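Long-range contacts in heavy metal cation tricomponent efflux pump ZneA(CzcA-like) (Cupriavidus metallidurans, PDB 4K0J), which works as a Zn(II)/proton antiporter of the RND superfamily, the inner-membrane pump of a tripartite system that removes heavy-metal cations from the cell: residues R139-S144 against V318-R323; K145-R150 against K313-V318; I161-Q166 against H300-D305; V173-G178 against D278-I283; L271-N276 against V587-T592. All coordinates share one frame; numbering follows the deposited sequence.

Contact 1 of 5, residues R139-S144 against V318-R323; sequences RYTLVS and VPYIDR
A classic beta bulge, with R139 facing both Y320 and I321, interrupts the antiparallel pairing of strand 135-143 with the chain of 316-322, the first and last strands of a ferredoxin-like beta-alpha-beta-beta-alpha-beta unit that corresponds to the PN2 porter subdomain of RND pumps. R139 N donates to I321 O at 2.8 Å, while R139 O accepts Y320 N at 2.9 Å and, more weakly, I321 N. Past the bulge the pairing is regular: T141 N reaches V318 O at 2.9 Å and V318 N returns to T141 O at 3.0 Å.

The chain turns a corner at Y320, and its ring comes in against R139. R139 CB sits over one face, 3.8 Å from the ring centroid and offset toward the rim near CZ. The R139 chain then runs extended from CG to NE, and NH1 makes a weak bond to Y320 OH, with guanidinium and ring planes 38° apart. The stronger partner of that hydroxyl is Q281 on the neighbouring strand. I321 lies alongside R139, pointing the same way, its CD1 3.6 Å from R139 CD. On the other face of the sheet Y140 stands with P319; its ring packs on helix 149-164 and its OH bonds Q156. At the far end the two valines cross at about a right angle, V143 CG1 touching V318 CG1 at 3.4 Å.

Contact 2 of 5, residues K145-R150 against K313-V318; sequences KTRDLR and KDVKVV
The D314 carboxylate reaches across to the backbone of K145 and T146. Its CG stands anti to the backbone N (chi1 -166°), and OD2 accepts K145 N at 2.8 Å in a nearly straight bond, met on the syn side slightly out of the carboxylate plane. T146 N adds a weak second bond to the same oxygen, at 3.4 Å.

K145 carries CG beside its own backbone N, and the rest of its chain is extended. Only the root of that chain lies by the carboxylate, K145 CB being 3.7 Å from D314 OD2; the ammonium ends up away from it, with NZ 5.9 Å from D314 OD1, so no ion pair forms between them. R147 does the opposite and folds, with bends at chi2 and chi3 (-55°), the latter placing NE against V315. There V315 CG2 meets the edge of the guanidinium, 3.4 Å from R147 NE, the two side chains crossing at about a right angle. S144 OG ties both pieces together, bonding D314 O and R147 N.

D148 then N-caps helix 149-164. This is a surface contact where the beta-alpha connection after strand 135-143 meets the alpha-beta connection before strand 316-319, neighbours at one end of a ferredoxin-like fold.

Contact 3 of 5, residues I161-Q166 against H300-D305; sequences IPRLKQ and HAAVRD
Helices 149-164 and 292-310 come together where L164 CA and A302 CA lie 5.9 Å apart, near the C-terminal end of the first. They are the two helices of the ferredoxin-like beta-alpha-beta-beta-alpha-beta unit, and small A302 lets the second come up close to the first.

Two side chains of helix 149-164 bracket that alanine. L164 brings in one branch only: CD2 touches A302 CB at 3.6 Å and V303 CG2 at 3.8 Å. Elsewhere L164 packs on Y140 of the sheet, so it joins both helices to the strand beneath. R163 starts with CG anti to its backbone N, then bends at chi2 (62°), and its guanidinium lies with one face over A302. The A302 CA is offset toward the rim of the group, and A302 CB is 3.4 Å from R163 NH1.

At the end of this segment Q166 packs on M74 of the second subunit, placing this end of the helix near a subunit interface. D305, whose CG is anti to its backbone N, meets R163 through its carboxylate. Its OD1 is bonded to N309 ND2, which should help hold the carboxylate, while OD2 takes the salt bridge from R163 NE at 3.1 Å, nearly straight (168°), in the guanidinium plane and on the anti side of the carboxylate oxygen.

Contact 4 of 5, residues V173-G178 against D278-I283; sequences VANFGG and DTIQGI
F176 and Q281 form the middle of a close antiparallel match: F176 N gives to Q281 O, and Q281 N to F176 O, each at 2.9 Å. Two residues along, A174 and I283 repeat the exchange, with A174 N to I283 O at 2.9 Å, and their side chains meet CB to CB at 3.8 Å, although A174 is partly exposed. Between these hydrogen-bonded pairs N175 faces G282, a non-hydrogen-bonded pair in which G282 CA also approaches A174 O. N175 puts its CG anti to the backbone N (chi1 171°), and its OD1 comes to 3.2 Å from I280 CG1, the two side chains crossing at about a right angle. The amide is held elsewhere: OD1 accepts from Q156 NE2 and ND2 donates to D598 OD1.

These are strands 170-177 and 280-287 of a ferredoxin-like sheet, in which 280-287 also pairs with 135-143 on its other side. On the face carrying A174, F176, Q281 and I283, F176 CB lies 3.8 Å from Q281 CG, but the phenyl ring leads away from Q281 and packs on L271; Q281 finds its main polar partner in Y320 OH.

The contact is looser at its other end. G177, still paired with I280, takes a phi of 105° that suits a residue without CB: a CB would run into T279 O. The last link is a weak one, G178 N to T279 O at 3.2 Å. Beyond it D278, partly exposed, holds R267 through a salt bridge from OD2.

Contact 5 of 5, residues L271-N276 against V587-T592; sequences LGMDRN and VEHVVT
One carboxylate grips two consecutive residues here: D274 bonds the H589 ring with one oxygen and the V590 backbone with the other. H589 ND1 donates to the syn lone pair of D274 OD2 at 2.7 Å, the oxygen lying near the ring plane. V590 N meets D274 OD1 at 3.2 Å, nearly in line with its C-O bond. The two grips hold the carboxylate close to coplanar with the imidazole (28° between planes), and D274 CG lies beside its own backbone N, chi1 -32°.

M273 approaches the same histidine obliquely. Its chain runs extended beyond CG, with CE 3.5 Å from H589 ND1, while SD is 5.3 Å from the ring centroid. Its CG also presses on V591 CG2 at 3.5 Å, and V591's other branch, CG1, meets L271 CD1 at 3.6 Å.

Further back the backbones pair antiparallel at G272 and T592, with G272 N to T592 O and T592 N to G272 O, each 2.9 Å. T592 also packs on helix 567-581. Strand 269-272 thus becomes an outermost strand of a sheet otherwise built from 554-649, which probably corresponds to PC1, consistent with the exchange of a strand between porter subdomains seen in RND pumps.

Overall arrangement
Contacts 1 to 4 assemble one ferredoxin-like unit. Contact 1 and contact 4 are pairings of the same sheet, joined through strand 280-287, where Y140 O bonds G282 N. Contact 3 packs the two helices against each other above that sheet, and contact 2, the most exposed, ties the turns at its end, sharing V318 with contact 1. Contact 5 links this unit to the next sheet, and T279 N bonding L271 O connects it to contact 4. Contacts 4 and 5 are buried, 1 and 3 partly so. Backbone bonding dominates 1 and 4, a salt bridge and apolar packing contact 3, and aspartate carboxylates gripping backbone N-H groups mark 2 and 5.

Contact 1 of 5, residues R139-S144 against V318-R323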
# COMPACT_ATOMS: atom_id res chain seq x y z
N ARG C 139 21.84 15.99 17.82
CA ARG C 139 21.44 16.86 18.92
C ARG C 139 22.28 18.12 18.93
O ARG C 139 23.49 18.07 18.73
CB ARG C 139 21.57 16.12 20.25
CG ARG C 139 20.52 15.04 20.44
CD ARG C 139 20.76 14.24 21.69
NE ARG C 139 19.67 13.28 21.91
CZ ARG C 139 18.57 13.56 22.60
NH1 ARG C 139 18.42 14.76 23.15
NH2 ARG C 139 17.63 12.63 22.75
N TYR C 140 21.64 19.27 19.14
CA TYR C 140 22.35 20.54 19.05
C TYR C 140 21.74 21.58 19.98
O TYR C 140 20.67 21.38 20.54
CB TYR C 140 22.33 21.09 17.62
CG TYR C 140 20.99 21.67 17.22
CD1 TYR C 140 20.73 23.03 17.37
CD2 TYR C 140 19.99 20.86 16.73
CE1 TYR C 140 19.51 23.57 17.02
CE2 TYR C 140 18.77 21.39 16.37
CZ TYR C 140 18.53 22.74 16.52
OH TYR C 140 17.31 23.27 16.17
N THR C 141 22.44 22.70 20.11
CA THR C 141 21.99 23.81 20.93
C THR C 141 22.38 25.11 20.24
O THR C 141 23.44 25.19 19.61
CB THR C 141 22.60 23.74 22.35
OG1 THR C 141 22.10 22.57 23.02
CG2 THR C 141 22.22 24.95 23.17
N LEU C 142 21.50 26.10 20.33
CA LEU C 142 21.80 27.44 19.87
C LEU C 142 22.69 28.14 20.90
O LEU C 142 22.24 28.46 22.00
CB LEU C 142 20.50 28.25 19.70
CG LEU C 142 19.75 28.24 18.36
CD1 LEU C 142 20.68 28.63 17.22
CD2 LEU C 142 19.11 26.89 18.09
N VAL C 143 23.95 28.39 20.55
CA VAL C 143 24.81 29.17 21.44
C VAL C 143 24.97 30.62 21.00
O VAL C 143 24.89 30.95 19.81
CB VAL C 143 26.22 28.57 21.62
CG1 VAL C 143 26.13 27.20 22.26
CG2 VAL C 143 26.96 28.53 20.30
N SER C 144 25.18 31.48 22.00
CA SER C 144 25.42 32.89 21.80
C SER C 144 25.98 33.45 23.11
O SER C 144 25.87 32.82 24.16
CB SER C 144 24.13 33.62 21.45
OG SER C 144 24.36 35.01 21.29
N VAL C 318 25.29 24.51 17.40
CA VAL C 318 26.41 23.61 17.67
C VAL C 318 25.92 22.30 18.22
O VAL C 318 25.15 22.27 19.17
CB VAL C 318 27.43 24.24 18.63
CG1 VAL C 318 26.71 25.09 19.63
CG2 VAL C 318 28.24 23.16 19.33
N PRO C 319 26.35 21.19 17.60
CA PRO C 319 25.92 19.85 18.01
C PRO C 319 26.69 19.32 19.22
O PRO C 319 27.80 19.76 19.48
CB PRO C 319 26.24 19.00 16.78
CG PRO C 319 27.38 19.71 16.12
CD PRO C 319 27.17 21.17 16.37
N TYR C 320 26.08 18.39 19.95
CA TYR C 320 26.77 17.71 21.03
C TYR C 320 26.66 16.20 20.85
O TYR C 320 27.48 15.44 21.37
CB TYR C 320 26.28 18.17 22.42
CG TYR C 320 24.84 17.87 22.76
CD1 TYR C 320 24.46 16.61 23.20
CD2 TYR C 320 23.87 18.86 22.70
CE1 TYR C 320 23.14 16.33 23.54
CE2 TYR C 320 22.55 18.60 23.04
CZ TYR C 320 22.19 17.33 23.45
OH TYR C 320 20.89 17.05 23.79
N ILE C 321 25.64 15.77 20.12
CA ILE C 321 25.60 14.41 19.61
C ILE C 321 25.41 14.47 18.10
O ILE C 321 24.56 15.19 17.59
CB ILE C 321 24.50 13.54 20.27
CG1 ILE C 321 24.74 13.44 21.77
CG2 ILE C 321 24.49 12.14 19.66
CD1 ILE C 321 23.81 12.46 22.50
N ASP C 322 26.22 13.70 17.38
CA ASP C 322 26.20 13.70 15.93
C ASP C 322 26.52 12.30 15.43
O ASP C 322 27.68 11.87 15.47
CB ASP C 322 27.24 14.70 15.42
CG ASP C 322 27.08 15.01 13.95
OD1 ASP C 322 26.80 14.08 13.16
OD2 ASP C 322 27.24 16.19 13.58
N ARG C 323 25.50 11.59 14.95
CA ARG C 323 25.63 10.19 14.53
C ARG C 323 26.82 9.95 13.59
O ARG C 323 27.39 8.85 13.56
CB ARG C 323 24.32 9.72 13.89
CG ARG C 323 24.35 8.30 13.40
CD ARG C 323 24.12 7.31 14.51
NE ARG C 323 22.72 7.26 14.89
CZ ARG C 323 22.22 7.81 15.99
NH1 ARG C 323 20.92 7.72 16.25
NH2 ARG C 323 23.03 8.44 16.84

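Contact 2 of 5, residues K145-R150 against K313-V318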
# COMPACT_ATOMS: atom_id res chain seq x y z
N LYS C 145 26.60 34.62 23.04
CA LYS C 145 27.13 35.27 24.23
C LYS C 145 26.31 36.51 24.56
O LYS C 145 26.23 36.92 25.72
CB LYS C 145 28.61 35.63 24.03
CG LYS C 145 29.52 34.42 23.88
CD LYS C 145 30.99 34.80 23.83
CE LYS C 145 31.88 33.56 23.86
NZ LYS C 145 33.33 33.89 23.85
N THR C 146 25.70 37.08 23.52
CA THR C 146 25.01 38.36 23.61
C THR C 146 23.49 38.24 23.50
O THR C 146 22.76 39.15 23.91
CB THR C 146 25.47 39.32 22.50
OG1 THR C 146 24.94 38.89 21.25
CG2 THR C 146 26.99 39.35 22.43
N ARG C 147 23.01 37.13 22.96
CA ARG C 147 21.58 36.99 22.69
C ARG C 147 20.81 36.33 23.83
O ARG C 147 21.34 35.46 24.53
CB ARG C 147 21.36 36.22 21.40
CG ARG C 147 20.15 36.70 20.63
CD ARG C 147 20.37 36.62 19.13
NE ARG C 147 21.57 37.34 18.71
CZ ARG C 147 21.58 38.63 18.39
NH1 ARG C 147 20.46 39.34 18.45
NH2 ARG C 147 22.71 39.21 18.01
N ASP C 148 19.57 36.75 24.01
CA ASP C 148 18.76 36.29 25.13
C ASP C 148 17.86 35.12 24.73
O ASP C 148 17.47 35.00 23.58
CB ASP C 148 17.92 37.43 25.68
CG ASP C 148 17.14 38.15 24.60
OD1 ASP C 148 17.76 38.96 23.88
OD2 ASP C 148 15.92 37.91 24.48
N LEU C 149 17.54 34.28 25.71
CA LEU C 149 16.83 33.03 25.48
C LEU C 149 15.53 33.16 24.68
O LEU C 149 15.13 32.23 23.98
CB LEU C 149 16.56 32.32 26.81
CG LEU C 149 16.20 30.84 26.70
CD1 LEU C 149 17.33 30.08 26.03
CD2 LEU C 149 15.87 30.25 28.05
N ARG C 150 14.87 34.31 24.76
CA ARG C 150 13.66 34.53 23.97
C ARG C 150 14.04 34.69 22.50
O ARG C 150 13.42 34.08 21.62
CB ARG C 150 12.86 35.73 24.49
CG ARG C 150 11.56 36.01 23.73
CD ARG C 150 11.72 37.10 22.65
NE ARG C 150 10.51 37.32 21.86
CZ ARG C 150 10.36 38.30 20.98
NH1 ARG C 150 11.35 39.16 20.77
NH2 ARG C 150 9.22 38.44 20.30
N LYS C 313 24.99 36.80 13.51
CA LYS C 313 26.33 36.45 13.96
C LYS C 313 26.33 36.29 15.48
O LYS C 313 25.46 36.82 16.17
CB LYS C 313 27.33 37.50 13.49
CG LYS C 313 28.01 37.17 12.16
CD LYS C 313 27.03 36.69 11.09
CE LYS C 313 26.16 37.82 10.55
NZ LYS C 313 25.21 37.35 9.50
N ASP C 314 27.31 35.54 15.98
CA ASP C 314 27.34 35.11 17.38
C ASP C 314 26.03 34.44 17.78
O ASP C 314 25.52 34.63 18.88
CB ASP C 314 27.68 36.25 18.35
CG ASP C 314 28.04 35.75 19.74
OD1 ASP C 314 29.16 35.22 19.90
OD2 ASP C 314 27.21 35.88 20.66
N VAL C 315 25.49 33.68 16.84
CA VAL C 315 24.44 32.72 17.11
C VAL C 315 24.81 31.53 16.26
O VAL C 315 24.70 31.57 15.03
CB VAL C 315 23.04 33.25 16.77
CG1 VAL C 315 22.06 32.09 16.61
CG2 VAL C 315 22.56 34.21 17.83
N LYS C 316 25.28 30.48 16.91
CA LYS C 316 25.76 29.31 16.18
C LYS C 316 25.03 28.06 16.65
O LYS C 316 24.91 27.82 17.86
CB LYS C 316 27.27 29.16 16.36
CG LYS C 316 28.09 30.30 15.77
CD LYS C 316 27.92 30.39 14.26
CE LYS C 316 28.76 31.50 13.64
NZ LYS C 316 28.27 32.86 14.01
N VAL C 317 24.53 27.29 15.70
CA VAL C 317 23.97 25.98 16.02
C VAL C 317 25.13 25.02 16.19
O VAL C 317 25.89 24.78 15.25
CB VAL C 317 22.99 25.47 14.95
CG1 VAL C 317 23.42 25.90 13.57
CG2 VAL C 317 22.88 23.96 15.00
N VAL C 318 25.29 24.51 17.40
CA VAL C 318 26.41 23.61 17.67
C VAL C 318 25.92 22.30 18.22
O VAL C 318 25.15 22.27 19.17
CB VAL C 318 27.43 24.24 18.63
CG1 VAL C 318 26.71 25.09 19.63
CG2 VAL C 318 28.24 23.16 19.33

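Contact 3 of 5, residues I161-Q166 against H300-D305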
# COMPACT_ATOMS: atom_id res chain seq x y z
N ILE C 161 14.60 25.29 12.87
CA ILE C 161 13.73 24.14 12.64
C ILE C 161 13.08 24.17 11.26
O ILE C 161 13.15 23.17 10.54
CB ILE C 161 12.68 23.96 13.76
CG1 ILE C 161 13.39 23.63 15.08
CG2 ILE C 161 11.71 22.85 13.39
CD1 ILE C 161 12.46 23.62 16.31
N PRO C 162 12.48 25.31 10.85
CA PRO C 162 11.91 25.32 9.49
C PRO C 162 12.94 24.95 8.42
O PRO C 162 12.56 24.43 7.37
CB PRO C 162 11.46 26.77 9.31
CG PRO C 162 11.19 27.25 10.69
CD PRO C 162 12.20 26.57 11.56
N ARG C 163 14.21 25.20 8.69
CA ARG C 163 15.26 24.90 7.72
C ARG C 163 15.61 23.41 7.74
O ARG C 163 15.58 22.75 6.70
CB ARG C 163 16.50 25.75 7.99
CG ARG C 163 17.69 25.45 7.09
CD ARG C 163 17.38 25.72 5.62
NE ARG C 163 18.52 25.43 4.76
CZ ARG C 163 18.80 24.23 4.26
NH1 ARG C 163 18.01 23.20 4.54
NH2 ARG C 163 19.86 24.06 3.49
N LEU C 164 15.94 22.89 8.91
CA LEU C 164 16.31 21.50 9.04
C LEU C 164 15.17 20.57 8.63
O LEU C 164 15.39 19.43 8.27
CB LEU C 164 16.74 21.19 10.47
CG LEU C 164 18.03 21.89 10.92
CD1 LEU C 164 18.17 21.76 12.42
CD2 LEU C 164 19.23 21.29 10.23
N LYS C 165 13.94 21.08 8.68
CA LYS C 165 12.78 20.32 8.24
C LYS C 165 12.79 20.09 6.73
O LYS C 165 12.03 19.28 6.21
CB LYS C 165 11.48 21.03 8.64
CG LYS C 165 11.09 20.92 10.11
CD LYS C 165 10.06 19.83 10.34
CE LYS C 165 8.74 20.16 9.65
NZ LYS C 165 7.75 19.05 9.76
N GLN C 166 13.65 20.81 6.02
CA GLN C 166 13.75 20.64 4.57
C GLN C 166 14.70 19.53 4.16
O GLN C 166 14.67 19.07 3.02
CB GLN C 166 14.21 21.93 3.91
CG GLN C 166 13.39 23.14 4.25
CD GLN C 166 13.76 24.32 3.39
OE1 GLN C 166 13.75 24.23 2.17
NE2 GLN C 166 14.10 25.43 4.03
N HIS C 300 23.98 18.35 7.46
CA HIS C 300 25.21 19.12 7.58
C HIS C 300 25.18 20.33 6.66
O HIS C 300 25.60 21.42 7.04
CB HIS C 300 26.42 18.25 7.24
CG HIS C 300 26.91 17.43 8.40
ND1 HIS C 300 26.72 17.80 9.71
CD2 HIS C 300 27.59 16.26 8.44
CE1 HIS C 300 27.25 16.90 10.50
NE2 HIS C 300 27.79 15.95 9.76
N ALA C 301 24.67 20.11 5.45
CA ALA C 301 24.45 21.21 4.51
C ALA C 301 23.54 22.27 5.13
O ALA C 301 23.85 23.47 5.09
CB ALA C 301 23.85 20.69 3.22
N ALA C 302 22.42 21.82 5.70
CA ALA C 302 21.45 22.73 6.31
C ALA C 302 22.05 23.55 7.45
O ALA C 302 22.00 24.78 7.44
CB ALA C 302 20.26 21.95 6.80
N VAL C 303 22.61 22.85 8.44
CA VAL C 303 23.27 23.48 9.57
C VAL C 303 24.31 24.50 9.13
O VAL C 303 24.32 25.65 9.61
CB VAL C 303 23.97 22.42 10.43
CG1 VAL C 303 24.83 23.07 11.50
CG2 VAL C 303 22.95 21.49 11.06
N ARG C 304 25.18 24.08 8.21
CA ARG C 304 26.21 24.97 7.65
C ARG C 304 25.57 26.23 7.08
O ARG C 304 25.99 27.34 7.43
CB ARG C 304 27.00 24.26 6.55
CG ARG C 304 28.51 24.36 6.71
CD ARG C 304 29.23 23.92 5.44
NE ARG C 304 28.61 22.75 4.82
CZ ARG C 304 28.89 21.49 5.13
NH1 ARG C 304 29.79 21.22 6.07
NH2 ARG C 304 28.27 20.49 4.52
N ASP C 305 24.56 26.06 6.24
CA ASP C 305 23.80 27.17 5.66
C ASP C 305 23.24 28.11 6.73
O ASP C 305 23.21 29.33 6.55
CB ASP C 305 22.65 26.63 4.80
CG ASP C 305 21.83 27.72 4.15
OD1 ASP C 305 22.36 28.84 3.94
OD2 ASP C 305 20.65 27.46 3.84

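Contact 4 of 5, residues V173-G178 against D278-I283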
# COMPACT_ATOMS: atom_id res chain seq x y z
N VAL C 173 11.71 17.68 13.77
CA VAL C 173 12.69 18.22 14.71
C VAL C 173 12.00 18.49 16.04
O VAL C 173 10.93 19.10 16.08
CB VAL C 173 13.30 19.53 14.20
CG1 VAL C 173 14.70 19.69 14.74
CG2 VAL C 173 13.31 19.55 12.69
N ALA C 174 12.62 18.05 17.13
CA ALA C 174 12.04 18.20 18.46
C ALA C 174 12.72 19.31 19.28
O ALA C 174 13.90 19.21 19.60
CB ALA C 174 12.10 16.89 19.21
N ASN C 175 11.97 20.35 19.62
CA ASN C 175 12.52 21.42 20.44
C ASN C 175 12.42 21.11 21.93
O ASN C 175 11.49 20.44 22.36
CB ASN C 175 11.80 22.74 20.15
CG ASN C 175 12.19 23.84 21.13
OD1 ASN C 175 13.37 24.07 21.37
ND2 ASN C 175 11.20 24.50 21.72
N PHE C 176 13.38 21.61 22.70
CA PHE C 176 13.32 21.53 24.16
C PHE C 176 14.02 22.74 24.75
O PHE C 176 15.21 22.95 24.52
CB PHE C 176 13.95 20.23 24.65
CG PHE C 176 13.63 19.89 26.09
CD1 PHE C 176 13.20 18.62 26.43
CD2 PHE C 176 13.81 20.82 27.11
CE1 PHE C 176 12.92 18.29 27.74
CE2 PHE C 176 13.53 20.49 28.42
CZ PHE C 176 13.09 19.23 28.74
N GLY C 177 13.29 23.52 25.53
CA GLY C 177 13.87 24.67 26.20
C GLY C 177 13.46 25.98 25.56
O GLY C 177 12.60 26.01 24.69
N GLY C 178 14.08 27.06 25.99
CA GLY C 178 13.75 28.36 25.44
C GLY C 178 12.38 28.83 25.88
O GLY C 178 11.83 28.34 26.86
N ASP C 278 19.82 27.48 31.52
CA ASP C 278 18.64 27.75 30.69
C ASP C 278 18.97 28.06 29.23
O ASP C 278 19.09 29.22 28.85
CB ASP C 278 17.86 28.93 31.28
CG ASP C 278 16.37 28.78 31.09
OD1 ASP C 278 15.95 27.78 30.47
OD2 ASP C 278 15.63 29.67 31.54
N THR C 279 19.10 27.02 28.41
CA THR C 279 19.25 27.23 26.98
C THR C 279 18.17 26.49 26.16
O THR C 279 17.09 26.20 26.67
CB THR C 279 20.68 26.90 26.49
OG1 THR C 279 20.77 27.14 25.08
CG2 THR C 279 21.06 25.46 26.80
N ILE C 280 18.46 26.21 24.89
CA ILE C 280 17.46 25.61 24.01
C ILE C 280 18.06 24.66 22.98
O ILE C 280 19.08 24.97 22.37
CB ILE C 280 16.64 26.70 23.30
CG1 ILE C 280 15.68 26.10 22.28
CG2 ILE C 280 17.57 27.72 22.65
CD1 ILE C 280 14.68 27.09 21.74
N GLN C 281 17.44 23.50 22.80
CA GLN C 281 18.02 22.46 21.96
C GLN C 281 17.04 21.86 20.96
O GLN C 281 15.82 21.98 21.11
CB GLN C 281 18.53 21.32 22.83
CG GLN C 281 17.43 20.38 23.24
CD GLN C 281 17.95 19.01 23.57
OE1 GLN C 281 19.14 18.82 23.80
NE2 GLN C 281 17.05 18.03 23.57
N GLY C 282 17.59 21.19 19.96
CA GLY C 282 16.79 20.48 18.98
C GLY C 282 17.25 19.05 18.78
O GLY C 282 18.42 18.72 18.97
N ILE C 283 16.30 18.19 18.40
CA ILE C 283 16.57 16.78 18.16
C ILE C 283 16.13 16.40 16.75
O ILE C 283 14.93 16.38 16.44
CB ILE C 283 15.81 15.90 19.18
CG1 ILE C 283 15.93 16.49 20.59
CG2 ILE C 283 16.32 14.48 19.14
CD1 ILE C 283 15.16 15.72 21.65

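Contact 5 of 5, residues L271-N276 against V587-T592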
# COMPACT_ATOMS: atom_id res chain seq x y z
N LEU C 271 16.15 23.02 29.92
CA LEU C 271 17.30 22.28 29.42
C LEU C 271 18.56 22.97 29.89
O LEU C 271 18.66 24.19 29.82
CB LEU C 271 17.28 22.24 27.90
CG LEU C 271 18.55 21.69 27.27
CD1 LEU C 271 18.32 20.28 26.75
CD2 LEU C 271 19.04 22.60 26.16
N GLY C 272 19.51 22.19 30.38
CA GLY C 272 20.74 22.76 30.90
C GLY C 272 21.98 22.18 30.25
O GLY C 272 21.95 21.08 29.71
N MET C 273 23.08 22.93 30.30
CA MET C 273 24.36 22.45 29.80
C MET C 273 25.52 22.92 30.67
O MET C 273 25.31 23.37 31.79
CB MET C 273 24.56 22.87 28.35
CG MET C 273 25.24 21.81 27.52
SD MET C 273 25.51 22.35 25.83
CE MET C 273 26.31 20.89 25.16
N ASP C 274 26.74 22.81 30.15
CA ASP C 274 27.96 23.21 30.86
C ASP C 274 27.79 24.56 31.54
O ASP C 274 27.96 25.60 30.90
CB ASP C 274 29.14 23.28 29.89
CG ASP C 274 29.03 22.27 28.76
OD1 ASP C 274 28.63 21.11 29.03
OD2 ASP C 274 29.34 22.64 27.61
N ARG C 275 27.45 24.54 32.82
CA ARG C 275 27.20 25.75 33.61
C ARG C 275 25.97 26.57 33.17
O ARG C 275 25.46 27.38 33.94
CB ARG C 275 28.44 26.65 33.68
CG ARG C 275 29.60 26.07 34.48
CD ARG C 275 30.77 27.05 34.51
NE ARG C 275 31.89 26.57 35.30
CZ ARG C 275 33.09 27.15 35.35
NH1 ARG C 275 33.31 28.25 34.63
NH2 ARG C 275 34.06 26.65 36.09
N ASN C 276 25.51 26.36 31.94
CA ASN C 276 24.30 27.02 31.45
C ASN C 276 23.04 26.29 31.92
O ASN C 276 22.80 25.14 31.54
CB ASN C 276 24.32 27.10 29.91
CG ASN C 276 23.24 28.00 29.35
OD1 ASN C 276 22.24 28.30 30.01
ND2 ASN C 276 23.43 28.45 28.11
N VAL C 587 34.55 14.01 30.42
CA VAL C 587 33.23 14.46 29.95
C VAL C 587 33.29 15.75 29.13
O VAL C 587 33.52 16.83 29.66
CB VAL C 587 32.24 14.62 31.11
CG1 VAL C 587 31.65 13.27 31.47
CG2 VAL C 587 32.92 15.24 32.32
N GLU C 588 33.06 15.61 27.83
CA GLU C 588 33.10 16.73 26.90
C GLU C 588 31.98 17.74 27.20
O GLU C 588 32.24 18.91 27.46
CB GLU C 588 32.99 16.22 25.46
CG GLU C 588 33.30 17.24 24.39
CD GLU C 588 33.41 16.62 23.01
OE1 GLU C 588 33.49 15.37 22.93
OE2 GLU C 588 33.42 17.37 22.01
N HIS C 589 30.74 17.26 27.14
CA HIS C 589 29.58 18.09 27.47
C HIS C 589 28.57 17.29 28.29
O HIS C 589 28.51 16.06 28.20
CB HIS C 589 28.89 18.59 26.20
CG HIS C 589 29.71 19.53 25.39
ND1 HIS C 589 29.78 20.89 25.64
CD2 HIS C 589 30.50 19.32 24.31
CE1 HIS C 589 30.57 21.46 24.76
NE2 HIS C 589 31.03 20.53 23.94
N VAL C 590 27.79 17.99 29.10
CA VAL C 590 26.71 17.35 29.85
C VAL C 590 25.43 18.16 29.68
O VAL C 590 25.40 19.37 29.93
CB VAL C 590 27.04 17.24 31.35
CG1 VAL C 590 25.95 16.47 32.07
CG2 VAL C 590 28.38 16.57 31.55
N VAL C 591 24.38 17.48 29.23
CA VAL C 591 23.11 18.12 28.92
C VAL C 591 21.99 17.51 29.75
O VAL C 591 21.84 16.30 29.79
CB VAL C 591 22.76 17.96 27.42
CG1 VAL C 591 21.29 18.25 27.18
CG2 VAL C 591 23.63 18.85 26.56
N THR C 592 21.20 18.35 30.40
CA THR C 592 20.04 17.87 31.14
C THR C 592 18.76 18.31 30.44
O THR C 592 18.65 19.43 29.95
CB THR C 592 20.00 18.40 32.59
OG1 THR C 592 19.77 19.82 32.60
CG2 THR C 592 21.31 18.09 33.32